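Local coordinates for chromosome partition protein Smc (Pyrococcus furiosus, PDB 3KTA), which binds and hydrolyses ATP through an ABC-type ATPase head, represented here by its N-terminal part, and is probably required for chromosome condensation and partitioning, at residues Lys6-Gly11 / Glu81-Phe86. Sequence-based numbering, arbitrary orientation.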
ATOM      1  N   LYS A   6      -6.385  -0.335  14.147  1.00 14.91           N
ATOM      2  CA  LYS A   6      -7.674  -0.706  13.574  1.00 14.76           C
ATOM      3  C   LYS A   6      -8.305   0.445  12.808  1.00 14.77           C
ATOM      4  O   LYS A   6      -7.926   1.615  12.983  1.00 13.87           O
ATOM      5  CB  LYS A   6      -8.646  -1.171  14.668  1.00 15.26           C
ATOM      6  CG  LYS A   6      -9.039  -0.058  15.661  1.00 15.29           C
ATOM      7  CD  LYS A   6     -10.032  -0.580  16.689  1.00 18.72           C
ATOM      8  CE  LYS A   6     -10.418   0.538  17.661  1.00 21.88           C
ATOM      9  NZ  LYS A   6     -11.404   0.080  18.688  1.00 27.67           N
ATOM     10  N   LEU A   7      -9.277   0.091  11.964  1.00 12.68           N
ATOM     11  CA  LEU A   7     -10.214   1.029  11.356  1.00 13.62           C
ATOM     12  C   LEU A   7     -11.618   0.797  11.907  1.00 16.16           C
ATOM     13  O   LEU A   7     -11.985  -0.326  12.266  1.00 16.83           O
ATOM     14  CB  LEU A   7     -10.303   0.818   9.846  1.00 14.71           C
ATOM     15  CG  LEU A   7      -9.088   1.150   9.000  1.00 15.72           C
ATOM     16  CD1 LEU A   7      -9.240   0.523   7.627  1.00 14.91           C
ATOM     17  CD2 LEU A   7      -8.920   2.671   8.882  1.00 16.22           C
ATOM     18  N   GLU A   8     -12.399   1.863  11.955  1.00 17.24           N
ATOM     19  CA  GLU A   8     -13.834   1.778  12.219  1.00 17.05           C
ATOM     20  C   GLU A   8     -14.565   2.462  11.069  1.00 15.94           C
ATOM     21  O   GLU A   8     -14.340   3.643  10.804  1.00 17.16           O
ATOM     22  CB  GLU A   8     -14.176   2.438  13.561  1.00 16.60           C
ATOM     23  CG  GLU A   8     -13.751   1.595  14.745  1.00 20.59           C
ATOM     24  CD  GLU A   8     -13.974   2.269  16.079  0.87 22.46           C
ATOM     25  OE1 GLU A   8     -14.326   3.465  16.095  0.95 26.28           O
ATOM     26  OE2 GLU A   8     -13.757   1.595  17.104  0.81 23.54           O
ATOM     27  N   LEU A   9     -15.409   1.701  10.371  1.00 15.38           N
ATOM     28  CA  LEU A   9     -16.162   2.206   9.225  1.00 14.24           C
ATOM     29  C   LEU A   9     -17.640   2.293   9.577  1.00 16.94           C
ATOM     30  O   LEU A   9     -18.213   1.323  10.059  1.00 18.68           O
ATOM     31  CB  LEU A   9     -16.033   1.250   8.034  1.00 15.85           C
ATOM     32  CG  LEU A   9     -14.757   1.324   7.189  1.00 16.54           C
ATOM     33  CD1 LEU A   9     -13.520   1.066   8.007  1.00 16.13           C
ATOM     34  CD2 LEU A   9     -14.855   0.309   6.027  1.00 14.80           C
ATOM     35  N   LYS A  10     -18.253   3.435   9.299  1.00 16.25           N
ATOM     36  CA  LYS A  10     -19.698   3.569   9.434  1.00 17.37           C
ATOM     37  C   LYS A  10     -20.286   4.255   8.205  1.00 18.67           C
ATOM     38  O   LYS A  10     -19.959   5.409   7.903  1.00 18.97           O
ATOM     39  CB  LYS A  10     -20.056   4.352  10.703  1.00 20.25           C
ATOM     40  CG  LYS A  10     -21.574   4.528  10.873  1.00 25.71           C
ATOM     41  CD  LYS A  10     -21.940   5.379  12.073  1.00 25.96           C
ATOM     42  CE  LYS A  10     -23.439   5.635  12.077  1.00 31.79           C
ATOM     43  NZ  LYS A  10     -23.864   6.529  13.185  1.00 30.71           N
ATOM     44  N   GLY A  11     -21.141   3.539   7.474  1.00 19.33           N
ATOM     45  CA  GLY A  11     -21.770   4.095   6.292  1.00 21.77           C
ATOM     46  C   GLY A  11     -20.792   4.298   5.153  1.00 19.47           C
ATOM     47  O   GLY A  11     -21.013   5.120   4.254  1.00 17.11           O
ATOM     48  N   GLU A  81     -18.373   7.668   7.515  1.00 17.50           N
ATOM     49  CA  GLU A  81     -17.342   7.998   8.486  1.00 18.02           C
ATOM     50  C   GLU A  81     -16.294   6.897   8.633  1.00 17.83           C
ATOM     51  O   GLU A  81     -16.624   5.717   8.697  1.00 19.88           O
ATOM     52  CB  GLU A  81     -17.983   8.276   9.837  1.00 19.51           C
ATOM     53  CG  GLU A  81     -16.995   8.549  10.956  1.00 22.77           C
ATOM     54  CD  GLU A  81     -17.706   8.923  12.238  0.64 24.88           C
ATOM     55  OE1 GLU A  81     -18.250  10.044  12.304  0.88 25.61           O
ATOM     56  OE2 GLU A  81     -17.722   8.098  13.169  0.51 27.53           O
ATOM     57  N   VAL A  82     -15.030   7.298   8.701  1.00 14.11           N
ATOM     58  CA  VAL A  82     -13.951   6.364   8.998  1.00 14.03           C
ATOM     59  C   VAL A  82     -13.131   6.915  10.152  1.00 13.13           C
ATOM     60  O   VAL A  82     -12.807   8.109  10.173  1.00 15.51           O
ATOM     61  CB  VAL A  82     -13.040   6.151   7.774  1.00 15.45           C
ATOM     62  CG1 VAL A  82     -11.890   5.188   8.104  1.00 14.90           C
ATOM     63  CG2 VAL A  82     -13.865   5.602   6.605  1.00 14.64           C
ATOM     64  N   ALA A  83     -12.828   6.048  11.112  1.00 15.21           N
ATOM     65  CA  ALA A  83     -11.864   6.372  12.153  1.00 15.22           C
ATOM     66  C   ALA A  83     -10.669   5.440  12.025  1.00 14.67           C
ATOM     67  O   ALA A  83     -10.829   4.233  11.820  1.00 15.81           O
ATOM     68  CB  ALA A  83     -12.490   6.244  13.532  1.00 17.62           C
ATOM     69  N   ILE A  84      -9.469   5.999  12.137  1.00 14.04           N
ATOM     70  CA  ILE A  84      -8.261   5.198  12.091  1.00 12.83           C
ATOM     71  C   ILE A  84      -7.500   5.364  13.414  1.00 14.51           C
ATOM     72  O   ILE A  84      -7.343   6.487  13.918  1.00 15.24           O
ATOM     73  CB  ILE A  84      -7.395   5.553  10.850  1.00 12.71           C
ATOM     74  CG1 ILE A  84      -6.224   4.568  10.713  1.00 14.52           C
ATOM     75  CG2 ILE A  84      -6.907   7.028  10.904  1.00 13.98           C
ATOM     76  CD1 ILE A  84      -5.497   4.680   9.368  1.00 14.61           C
ATOM     77  N   TYR A  85      -7.096   4.247  14.003  1.00 12.93           N
ATOM     78  CA  TYR A  85      -6.414   4.254  15.307  1.00 14.21           C
ATOM     79  C   TYR A  85      -4.946   3.879  15.104  1.00 16.13           C
ATOM     80  O   TYR A  85      -4.633   2.749  14.693  1.00 14.78           O
ATOM     81  CB  TYR A  85      -7.099   3.267  16.265  1.00 15.80           C
ATOM     82  CG  TYR A  85      -8.505   3.679  16.650  1.00 15.85           C
ATOM     83  CD1 TYR A  85      -9.538   3.641  15.725  1.00 15.67           C
ATOM     84  CD2 TYR A  85      -8.789   4.131  17.925  1.00 21.13           C
ATOM     85  CE1 TYR A  85     -10.832   4.032  16.062  1.00 20.70           C
ATOM     86  CE2 TYR A  85     -10.078   4.527  18.274  1.00 22.61           C
ATOM     87  CZ  TYR A  85     -11.091   4.478  17.338  1.00 24.04           C
ATOM     88  OH  TYR A  85     -12.375   4.866  17.683  1.00 27.19           O
ATOM     89  N   PHE A  86      -4.043   4.826  15.364  1.00 14.45           N
ATOM     90  CA  PHE A  86      -2.616   4.551  15.253  1.00 13.24           C
ATOM     91  C   PHE A  86      -2.001   4.286  16.614  1.00 13.99           C
ATOM     92  O   PHE A  86      -2.218   5.042  17.568  1.00 16.61           O
ATOM     93  CB  PHE A  86      -1.875   5.735  14.643  1.00 14.20           C
ATOM     94  CG  PHE A  86      -2.048   5.873  13.167  1.00 12.98           C
ATOM     95  CD1 PHE A  86      -2.984   6.764  12.646  1.00 15.99           C
ATOM     96  CD2 PHE A  86      -1.256   5.135  12.294  1.00 13.82           C
ATOM     97  CE1 PHE A  86      -3.138   6.911  11.271  1.00 12.88           C
ATOM     98  CE2 PHE A  86      -1.401   5.284  10.917  1.00 13.95           C
ATOM     99  CZ  PHE A  86      -2.341   6.159  10.413  1.00 11.21           C
TER
HETATM  100  O   HOH W   1     -16.403   5.274  12.477  1.00 26.43           O
HETATM  101  O   HOH W   2     -12.730   2.770  19.579  1.00 31.52           O
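K6 lies over one face of the Y85 ring: its CE stands 3.7 Å from the ring centroid, almost straight above it, a CH-pi contact. CG of K6 sits between backbone N and carbonyl carbon (chi1 66°), with the chain extended beyond it, which carries K6 NZ on over the same face in a cation-pi interaction, 4.6 Å from the Y85 ring centroid. K6 NZ also forms a salt bridge with E8 OE2 at 3.2 Å, on the anti side but tilted well out of the carboxylate plane. E8 OE1 accepts a 2.9 Å hydrogen bond from Y85 OH; the hydroxyl comes from above the carboxylate plane, which is turned 62° from the ring. Strands 3-10 and 80-87 are antiparallel neighbours (169° between segment axes) in the antiparallel sheet of the SMC ATPase head. Five backbone hydrogen bonds fix their register, among them E8 N to A83 O at 2.8 Å. L7, L9, V82 and I84 occupy the opposite sheet face, where L7, V82 and I84 pack against helix 39-49, which follows the ATP-binding loop. L7 CD2 lies 3.8 Å from I84 CG1, the side chains side by side. One water donates to E8 O and E81 OE2, while E81 OE1 forms salt bridges with R103 and R105.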